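Local coordinates for chitin oligosaccahride binding protein NagB1 (Paenibacillus sp. FPU-7, PDB 7EHP) that binds N,N'-diacetylchitobiose and related chitin oligosaccharides as an extracellular solute-binding protein, probably delivering them to a membrane transporter, at residues I356-V361 against E391-D396; P186-V189 against R194-D197; D96-L101 against I306-E311; A30-L35 against N293-K298. All blocks are in the same frame, centred on the assembly; numbering follows the deposited sequence.

Contact 1: residues I356-V361 against E391-D396; sequences IVQAKV and EDANRD
Q358 and N394 tie the start of helix 359-373 to the last turns of helix 379-396, a helix end packed against a helix flank in the solute-binding protein fold. Although Q358 holds the N-cap position, its amide is turned to the other helix. CG stands opposite the carbonyl carbon, and a bend at chi2 (93°) then lays the amide against the methyl of A393, where Q358 CD comes to 3.5 Å from A393 CB. Q358 NE2 donates to N394 OD1 at 3.1 Å. The bond is nearly straight (167° at the hydrogen): OD1 lies in the plane of the glutamine amide and NE2 in the carbonyl plane of N394, even though the two amides are inclined by 31°. Q390 NE2 also donates to Q358 OE1 and N394 OD1, while N394 ND2 is taken up by the backbone O of F188, which together leave the N394 amide little freedom to flip. With an alanine here, N394 OD1 would probably lose one of its two donors and a gap would open beside A393. The methyl of A393 has a second apolar neighbour, V361, whose CG2 branch reaches to 3.7 Å from A393 CB.

Contact 2: residues P186-V189 against R194-D197; sequences PGFV and RWTD
F188, in helix 184-190, and R194, in the loop that follows, bring their CA atoms within 5.5 Å as the chain doubles back. The returning segment is a type I beta turn from R194 to D197, closed by D197 N donating to R194 O at 3.0 Å. D197 occupies the N-cap position of helix 198-213, but its carboxylate makes no capping bond; OD2 instead accepts from R194 N at 2.9 Å, with the donor well above the carboxylate plane, and so braces the turn a second time. The side chains meet as a face-to-face stack. The F188 ring and the five-membered ring of W195 have centroids 4.0 Å apart and planes inclined by 22°. The overlap is offset: F188 CE2 lies 3.5 Å above the middle of the indole, whereas W195 CD2 sits over the rim of the phenyl. Beside the stack, F188 CE1 approaches the peptide carbon of R194 to 3.4 Å. W195 NE1 donates to Q390 OE1, which anchors one edge of the indole. A leucine in place of W195 is likely to leave Q390 OE1 without that donor and F188 without its aromatic mate. Around the pair, helix 379-396 supplies M386 and Q390, helix 198-213 supplies V200 and F204, helix 359-373 adds V361 and L365, and W176 of helix 165-180 meets W195 edge-to-face.

Contact 3: residues D96-L101 against I306-E311; sequences DKFPNL and IMYSEE
K97 NZ is drawn by two acceptors, the backbone O of K327, to which it is hydrogen-bonded, and the carboxylate of E310. The second is a long salt bridge, with K97 NZ 3.7 Å from E310 OE1. The lysine chain starts out extended, then bends at chi3 (-91°) and again at chi4, which swings the ammonium across the direction of the glutamate chain. E310 has closer company outside the two segments, since its OE2 pairs with K314 NZ and accepts from S329 N. The next residue, F98, makes an aromatic contact. It presents its ring edge, with CZ 3.6 Å from Y308 CD1, and the planes are inclined by 58° with centroids 5.7 Å apart, an oblique pairing. The tyrosine backbone is the centre of an inverse gamma turn, while its phenol OH is hydrogen-bonded to L113 O of strand 109-125. One face of its ring is filled by M307 CG, 3.9 Å above the centre. S309 N-caps helix 310-320: its OG accepts from M312 N and donates to I306 O at 2.9 Å, pinning the break between the two helices. The contact thus joins the loop after helix 86-92 to the junction of helices 294-307 and 310-320, near the sugar site: the Y308 side chain is about 8 Å from a bound NAG. The chemistry is divided: close contact between buried rings, with the phenol oxygen satisfied, and between less buried residues a charge pair whose length implies a loose electrostatic attraction, each partner having other polar bonds.

Contact 4: residues A30-L35 against N293-K298; sequences AAVPGL and NEREKK
R295 reaches V32 and P33 because its chain coils at three successive bonds (chi1 -51°, chi2 -58°, chi3 -66°), bringing the guanidinium back beside the opposing loop. That loop is a type II beta turn from V32 to L35, directly after helix 15-31, and R295 belongs to the first turn of helix 294-307, which opens with a capping box. The turn is closed by L35 N donating to V32 O at 2.9 Å, and G34 takes its positive-phi corner. V32 sets its CG1 branch anti to the backbone N, and this methyl meets the guanidinium obliquely, 3.4 Å from R295 NH2. The other branch, CG2 of V32, lies 4.3 Å from K298 CB. R295 NH2 is modelled 2.5 Å from P33 O; so short and strongly bent a bond is doubtful in detail. R295 NH1 also lies 3.0 Å from K298 NZ, two donors that would probably repel each other, so the exact placing of these surface charges deserves caution. Further along helix 294-307, V32 also touches E302 and L35 touches A299, extending the junction. At the helix start the capping box is reciprocal: N293 N donates to E296 OE1, and E296 N approaches N293 OD1 almost end-on, at 3.0 Å.

Contacts 1 and 2 are direct neighbours, with centres 11 Å apart; N394 ND2 on F188 O links them, and Q390 serves both. Contact 2 is the more buried, resting on stacked rings, whereas contact 1, partly buried, relies on an amide pair over a methyl. Contacts 3 and 4 share helix 294-307, one at its end and the other at its start, with centres 22 Å apart. Contact 3 combines buried rings with a loose charge pair, while contact 4, its centre about 32 Å from the centre of the chain, sets a buried valine against arginine and lysine chains at a surface turn. Contacts 2 and 4 stand furthest apart, about 47 Å between centres.

Contact 1: residues I356-V361 against E391-D396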
# COMPACT_ATOMS: atom_id res chain seq x y z
N ILE A 356 -10.43 3.59 4.50
CA ILE A 356 -11.57 4.39 4.92
C ILE A 356 -12.87 3.89 4.30
O ILE A 356 -13.88 3.74 5.00
CB ILE A 356 -11.34 5.89 4.60
CG1 ILE A 356 -10.15 6.42 5.40
CG2 ILE A 356 -12.59 6.71 4.94
CD1 ILE A 356 -9.56 7.68 4.86
N VAL A 357 -12.88 3.62 2.98
CA VAL A 357 -14.13 3.23 2.31
C VAL A 357 -14.41 1.75 2.52
O VAL A 357 -13.53 0.94 2.82
CB VAL A 357 -14.10 3.57 0.80
CG1 VAL A 357 -13.69 5.02 0.58
CG2 VAL A 357 -13.17 2.62 0.03
N GLN A 358 -15.69 1.39 2.35
CA GLN A 358 -16.13 0.00 2.42
C GLN A 358 -15.61 -0.82 1.23
O GLN A 358 -15.31 -0.28 0.15
CB GLN A 358 -17.66 -0.05 2.46
CG GLN A 358 -18.28 0.82 3.57
CD GLN A 358 -18.67 2.24 3.14
OE1 GLN A 358 -18.02 2.86 2.31
NE2 GLN A 358 -19.74 2.76 3.75
N ALA A 359 -15.52 -2.14 1.42
CA ALA A 359 -14.98 -3.03 0.39
C ALA A 359 -15.72 -2.87 -0.93
O ALA A 359 -15.10 -2.84 -2.00
CB ALA A 359 -15.05 -4.49 0.85
N LYS A 360 -17.05 -2.78 -0.89
CA LYS A 360 -17.83 -2.69 -2.12
C LYS A 360 -17.49 -1.43 -2.89
O LYS A 360 -17.49 -1.44 -4.13
CB LYS A 360 -19.32 -2.72 -1.82
CG LYS A 360 -20.18 -3.13 -3.02
CD LYS A 360 -20.12 -4.64 -3.23
CE LYS A 360 -20.45 -5.05 -4.66
NZ LYS A 360 -20.26 -6.53 -4.84
N VAL A 361 -17.20 -0.34 -2.19
CA VAL A 361 -16.83 0.92 -2.84
C VAL A 361 -15.47 0.78 -3.51
O VAL A 361 -15.28 1.19 -4.66
CB VAL A 361 -16.86 2.07 -1.83
CG1 VAL A 361 -16.25 3.33 -2.42
CG2 VAL A 361 -18.28 2.32 -1.34
N GLU A 391 -23.58 5.66 -1.63
CA GLU A 391 -24.82 5.83 -0.88
C GLU A 391 -25.31 4.50 -0.33
O GLU A 391 -25.75 4.42 0.83
CB GLU A 391 -25.93 6.44 -1.75
CG GLU A 391 -25.58 7.55 -2.71
CD GLU A 391 -25.66 8.92 -2.09
OE1 GLU A 391 -25.62 9.93 -2.84
OE2 GLU A 391 -25.74 8.97 -0.85
N ASP A 392 -25.27 3.45 -1.17
CA ASP A 392 -25.72 2.12 -0.75
C ASP A 392 -24.85 1.58 0.39
O ASP A 392 -25.37 1.02 1.36
CB ASP A 392 -25.68 1.15 -1.93
CG ASP A 392 -26.78 1.39 -2.94
OD1 ASP A 392 -27.48 2.42 -2.84
OD2 ASP A 392 -26.95 0.53 -3.83
N ALA A 393 -23.53 1.71 0.26
CA ALA A 393 -22.62 1.25 1.30
C ALA A 393 -22.89 1.97 2.62
O ALA A 393 -22.96 1.33 3.67
CB ALA A 393 -21.17 1.47 0.86
N ASN A 394 -23.06 3.29 2.57
CA ASN A 394 -23.34 4.07 3.78
C ASN A 394 -24.62 3.61 4.45
O ASN A 394 -24.68 3.52 5.69
CB ASN A 394 -23.43 5.55 3.44
CG ASN A 394 -22.10 6.14 3.10
OD1 ASN A 394 -21.07 5.47 3.20
ND2 ASN A 394 -22.09 7.40 2.71
N ARG A 395 -25.66 3.31 3.66
CA ARG A 395 -26.90 2.79 4.22
C ARG A 395 -26.70 1.40 4.83
O ARG A 395 -27.28 1.09 5.87
CB ARG A 395 -27.97 2.76 3.13
CG ARG A 395 -29.34 2.27 3.55
CD ARG A 395 -30.40 2.77 2.55
NE ARG A 395 -29.86 2.94 1.19
CZ ARG A 395 -29.66 4.12 0.59
NH1 ARG A 395 -29.93 5.26 1.21
NH2 ARG A 395 -29.16 4.15 -0.64
N ASP A 396 -25.87 0.56 4.21
CA ASP A 396 -25.69 -0.82 4.66
C ASP A 396 -24.82 -0.92 5.91
O ASP A 396 -24.75 -2.00 6.52
CB ASP A 396 -25.08 -1.66 3.53
CG ASP A 396 -26.04 -1.84 2.34
OD1 ASP A 396 -27.15 -1.26 2.32
OD2 ASP A 396 -25.68 -2.57 1.39

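Contact 2: residues P186-V189 against R194-D197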
# COMPACT_ATOMS: atom_id res chain seq x y z
N PRO A 186 -13.00 10.43 4.12
CA PRO A 186 -13.94 10.28 5.25
C PRO A 186 -15.29 10.93 4.97
O PRO A 186 -16.34 10.42 5.40
CB PRO A 186 -13.19 10.98 6.40
CG PRO A 186 -11.77 10.82 6.04
CD PRO A 186 -11.78 11.12 4.57
N GLY A 187 -15.29 12.05 4.25
CA GLY A 187 -16.54 12.68 3.86
C GLY A 187 -17.44 11.76 3.06
O GLY A 187 -18.66 11.74 3.26
N PHE A 188 -16.85 10.98 2.14
CA PHE A 188 -17.63 10.03 1.35
C PHE A 188 -18.44 9.10 2.24
O PHE A 188 -19.63 8.86 2.01
CB PHE A 188 -16.72 9.18 0.44
CG PHE A 188 -15.98 9.96 -0.62
CD1 PHE A 188 -16.48 11.15 -1.12
CD2 PHE A 188 -14.79 9.45 -1.15
CE1 PHE A 188 -15.79 11.85 -2.10
CE2 PHE A 188 -14.10 10.15 -2.13
CZ PHE A 188 -14.59 11.36 -2.62
N VAL A 189 -17.80 8.51 3.25
CA VAL A 189 -18.51 7.51 4.05
C VAL A 189 -19.44 8.14 5.07
O VAL A 189 -20.39 7.49 5.51
CB VAL A 189 -17.53 6.54 4.73
CG1 VAL A 189 -16.62 5.87 3.71
CG2 VAL A 189 -16.72 7.25 5.78
N ARG A 194 -19.11 13.93 -1.78
CA ARG A 194 -19.61 13.02 -2.80
C ARG A 194 -18.56 12.81 -3.87
O ARG A 194 -17.83 13.74 -4.23
CB ARG A 194 -20.90 13.56 -3.43
CG ARG A 194 -22.11 13.59 -2.49
CD ARG A 194 -23.34 14.23 -3.18
NE ARG A 194 -24.60 13.75 -2.61
CZ ARG A 194 -25.77 14.37 -2.73
NH1 ARG A 194 -25.86 15.51 -3.41
NH2 ARG A 194 -26.86 13.85 -2.17
N TRP A 195 -18.48 11.58 -4.39
CA TRP A 195 -17.57 11.27 -5.49
C TRP A 195 -17.81 12.17 -6.70
O TRP A 195 -16.88 12.46 -7.47
CB TRP A 195 -17.74 9.80 -5.91
CG TRP A 195 -17.21 8.77 -4.90
CD1 TRP A 195 -17.91 8.11 -3.93
CD2 TRP A 195 -15.86 8.29 -4.81
NE1 TRP A 195 -17.08 7.25 -3.23
CE2 TRP A 195 -15.81 7.35 -3.75
CE3 TRP A 195 -14.67 8.58 -5.51
CZ2 TRP A 195 -14.63 6.69 -3.39
CZ3 TRP A 195 -13.51 7.91 -5.16
CH2 TRP A 195 -13.50 6.98 -4.10
N THR A 196 -19.05 12.62 -6.87
CA THR A 196 -19.44 13.43 -8.03
C THR A 196 -19.09 14.90 -7.86
O THR A 196 -19.24 15.66 -8.81
CB THR A 196 -20.95 13.29 -8.28
OG1 THR A 196 -21.68 13.51 -7.07
CG2 THR A 196 -21.29 11.90 -8.81
N ASP A 197 -18.63 15.31 -6.67
CA ASP A 197 -18.34 16.71 -6.43
C ASP A 197 -17.27 17.20 -7.41
O ASP A 197 -16.34 16.45 -7.74
CB ASP A 197 -17.88 16.93 -4.99
CG ASP A 197 -19.03 16.85 -3.98
OD1 ASP A 197 -20.19 17.02 -4.40
OD2 ASP A 197 -18.79 16.64 -2.76

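Contact 3: residues D96-L101 against I306-E311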
# COMPACT_ATOMS: atom_id res chain seq x y z
N ASP A 96 4.33 1.05 23.33
CA ASP A 96 4.80 2.41 23.08
C ASP A 96 6.08 2.45 22.24
O ASP A 96 6.71 3.50 22.14
CB ASP A 96 4.88 3.14 24.42
CG ASP A 96 5.78 2.44 25.43
OD1 ASP A 96 6.34 1.37 25.07
OD2 ASP A 96 5.86 2.90 26.59
N LYS A 97 6.44 1.35 21.59
CA LYS A 97 7.43 1.39 20.54
C LYS A 97 6.76 1.45 19.15
O LYS A 97 7.46 1.50 18.13
CB LYS A 97 8.40 0.18 20.69
CG LYS A 97 9.55 0.04 19.67
CD LYS A 97 10.54 -1.10 20.04
CE LYS A 97 11.73 -0.67 20.93
NZ LYS A 97 12.79 0.05 20.15
N PHE A 98 5.41 1.49 19.11
CA PHE A 98 4.63 1.74 17.89
C PHE A 98 4.18 3.20 17.87
O PHE A 98 3.26 3.56 18.62
CB PHE A 98 3.42 0.83 17.83
CG PHE A 98 3.72 -0.60 17.51
CD1 PHE A 98 3.89 -1.01 16.20
CD2 PHE A 98 3.79 -1.54 18.51
CE1 PHE A 98 4.14 -2.33 15.91
CE2 PHE A 98 4.03 -2.87 18.22
CZ PHE A 98 4.21 -3.27 16.92
N PRO A 99 4.73 4.05 17.02
CA PRO A 99 4.23 5.44 16.97
C PRO A 99 2.76 5.56 16.57
O PRO A 99 2.13 6.58 16.90
CB PRO A 99 5.17 6.12 15.96
CG PRO A 99 5.83 4.98 15.22
CD PRO A 99 5.95 3.88 16.21
N ASN A 100 2.17 4.56 15.93
CA ASN A 100 0.84 4.75 15.34
C ASN A 100 0.18 3.39 15.13
O ASN A 100 0.56 2.64 14.22
CB ASN A 100 0.95 5.53 14.03
CG ASN A 100 -0.38 6.01 13.52
OD1 ASN A 100 -1.43 5.40 13.76
ND2 ASN A 100 -0.35 7.12 12.77
N LEU A 101 -0.83 3.09 15.96
CA LEU A 101 -1.66 1.91 15.80
C LEU A 101 -3.11 2.27 15.47
O LEU A 101 -4.00 1.43 15.64
CB LEU A 101 -1.62 1.06 17.07
CG LEU A 101 -0.26 0.55 17.54
CD1 LEU A 101 -0.36 -0.09 18.94
CD2 LEU A 101 0.27 -0.44 16.51
N ILE A 306 9.24 -11.84 17.83
CA ILE A 306 10.31 -11.88 16.84
C ILE A 306 10.07 -10.86 15.73
O ILE A 306 10.95 -10.04 15.41
CB ILE A 306 10.46 -13.32 16.29
CG1 ILE A 306 10.79 -14.28 17.44
CG2 ILE A 306 11.54 -13.39 15.23
CD1 ILE A 306 10.27 -15.70 17.25
N MET A 307 8.88 -10.87 15.12
CA MET A 307 8.63 -9.97 13.99
C MET A 307 8.73 -8.50 14.41
O MET A 307 9.35 -7.68 13.72
CB MET A 307 7.26 -10.26 13.38
CG MET A 307 6.80 -9.28 12.28
SD MET A 307 7.86 -9.29 10.82
CE MET A 307 7.05 -10.51 9.80
N TYR A 308 8.13 -8.15 15.54
CA TYR A 308 8.05 -6.76 15.96
C TYR A 308 9.21 -6.46 16.92
O TYR A 308 9.04 -6.17 18.10
CB TYR A 308 6.69 -6.49 16.58
CG TYR A 308 5.58 -6.77 15.60
CD1 TYR A 308 5.26 -5.84 14.62
CD2 TYR A 308 4.85 -7.95 15.66
CE1 TYR A 308 4.26 -6.10 13.70
CE2 TYR A 308 3.85 -8.22 14.75
CZ TYR A 308 3.55 -7.28 13.77
OH TYR A 308 2.55 -7.52 12.87
N SER A 309 10.40 -6.53 16.35
CA SER A 309 11.63 -6.30 17.07
C SER A 309 12.50 -5.39 16.24
O SER A 309 12.34 -5.30 15.01
CB SER A 309 12.39 -7.62 17.34
OG SER A 309 12.93 -8.10 16.11
N GLU A 310 13.44 -4.73 16.90
CA GLU A 310 14.33 -3.86 16.15
C GLU A 310 15.20 -4.66 15.20
O GLU A 310 15.53 -4.16 14.10
CB GLU A 310 15.15 -2.99 17.12
CG GLU A 310 16.23 -2.17 16.46
CD GLU A 310 16.62 -0.95 17.26
OE1 GLU A 310 15.86 -0.57 18.19
OE2 GLU A 310 17.69 -0.37 16.96
N GLU A 311 15.53 -5.91 15.56
CA GLU A 311 16.30 -6.76 14.66
C GLU A 311 15.57 -6.98 13.33
O GLU A 311 16.15 -6.82 12.26
CB GLU A 311 16.59 -8.11 15.32
CG GLU A 311 17.07 -9.16 14.31
CD GLU A 311 17.13 -10.58 14.86
OE1 GLU A 311 16.62 -10.83 15.98
OE2 GLU A 311 17.67 -11.45 14.16

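Contact 4: residues A30-L35 against N293-K298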
# COMPACT_ATOMS: atom_id res chain seq x y z
N ALA A 30 11.49 -23.28 17.54
CA ALA A 30 12.49 -23.55 18.57
C ALA A 30 12.02 -23.08 19.94
O ALA A 30 12.41 -23.66 20.96
CB ALA A 30 13.80 -22.86 18.20
N ALA A 31 11.20 -22.04 20.00
CA ALA A 31 10.72 -21.51 21.27
C ALA A 31 9.60 -22.36 21.86
O ALA A 31 9.49 -22.45 23.09
CB ALA A 31 10.23 -20.07 21.09
N VAL A 32 8.79 -22.99 21.02
CA VAL A 32 7.60 -23.72 21.43
C VAL A 32 7.77 -25.17 21.00
O VAL A 32 7.54 -25.52 19.84
CB VAL A 32 6.33 -23.10 20.84
CG1 VAL A 32 5.08 -23.77 21.40
CG2 VAL A 32 6.29 -21.59 21.09
N PRO A 33 8.20 -26.06 21.90
CA PRO A 33 8.42 -27.46 21.50
C PRO A 33 7.16 -28.09 20.92
O PRO A 33 6.04 -27.81 21.34
CB PRO A 33 8.84 -28.14 22.81
CG PRO A 33 9.30 -27.03 23.73
CD PRO A 33 8.75 -25.72 23.22
N GLY A 34 7.36 -28.97 19.94
CA GLY A 34 6.23 -29.54 19.22
C GLY A 34 5.50 -28.60 18.27
O GLY A 34 4.61 -29.06 17.55
N LEU A 35 5.85 -27.31 18.24
CA LEU A 35 5.20 -26.38 17.33
C LEU A 35 5.62 -26.64 15.89
O LEU A 35 6.80 -26.84 15.59
CB LEU A 35 5.54 -24.93 17.69
CG LEU A 35 4.98 -23.88 16.70
CD1 LEU A 35 3.48 -23.98 16.67
CD2 LEU A 35 5.39 -22.46 17.06
N ASN A 293 -5.82 -21.53 20.99
CA ASN A 293 -5.65 -22.33 22.19
C ASN A 293 -4.28 -22.00 22.79
O ASN A 293 -3.70 -20.95 22.48
CB ASN A 293 -5.89 -23.81 21.85
CG ASN A 293 -4.84 -24.39 20.92
OD1 ASN A 293 -3.71 -23.91 20.83
ND2 ASN A 293 -5.21 -25.45 20.22
N GLU A 294 -3.73 -22.89 23.64
CA GLU A 294 -2.54 -22.54 24.42
C GLU A 294 -1.26 -22.55 23.59
O GLU A 294 -0.49 -21.59 23.64
CB GLU A 294 -2.40 -23.46 25.63
CG GLU A 294 -2.20 -24.94 25.31
CD GLU A 294 -1.67 -25.73 26.49
OE1 GLU A 294 -1.32 -25.11 27.52
OE2 GLU A 294 -1.57 -26.98 26.36
N ARG A 295 -0.97 -23.64 22.85
CA ARG A 295 0.21 -23.63 21.98
C ARG A 295 0.07 -22.55 20.93
O ARG A 295 1.05 -21.87 20.60
CB ARG A 295 0.44 -24.97 21.26
CG ARG A 295 0.44 -26.28 22.05
CD ARG A 295 1.45 -26.42 23.19
NE ARG A 295 2.87 -26.44 22.82
CZ ARG A 295 3.84 -26.61 23.70
NH1 ARG A 295 3.53 -26.82 24.98
NH2 ARG A 295 5.12 -26.61 23.33
N GLU A 296 -1.14 -22.39 20.39
CA GLU A 296 -1.38 -21.42 19.32
C GLU A 296 -1.11 -20.02 19.81
O GLU A 296 -0.39 -19.25 19.15
CB GLU A 296 -2.83 -21.55 18.81
CG GLU A 296 -3.05 -22.75 17.91
CD GLU A 296 -4.51 -23.05 17.60
OE1 GLU A 296 -5.41 -22.40 18.17
OE2 GLU A 296 -4.76 -23.95 16.77
N LYS A 297 -1.65 -19.67 20.97
CA LYS A 297 -1.37 -18.37 21.55
C LYS A 297 0.12 -18.20 21.80
O LYS A 297 0.70 -17.16 21.47
CB LYS A 297 -2.17 -18.21 22.85
CG LYS A 297 -2.52 -16.78 23.22
CD LYS A 297 -3.95 -16.70 23.74
CE LYS A 297 -4.32 -15.29 24.21
NZ LYS A 297 -5.77 -15.18 24.60
N LYS A 298 0.77 -19.23 22.36
CA LYS A 298 2.21 -19.15 22.58
C LYS A 298 2.94 -18.88 21.27
O LYS A 298 3.94 -18.14 21.25
CB LYS A 298 2.74 -20.44 23.21
CG LYS A 298 2.40 -20.66 24.68
CD LYS A 298 3.02 -21.99 25.16
CE LYS A 298 2.06 -22.79 26.04
NZ LYS A 298 2.30 -24.27 25.93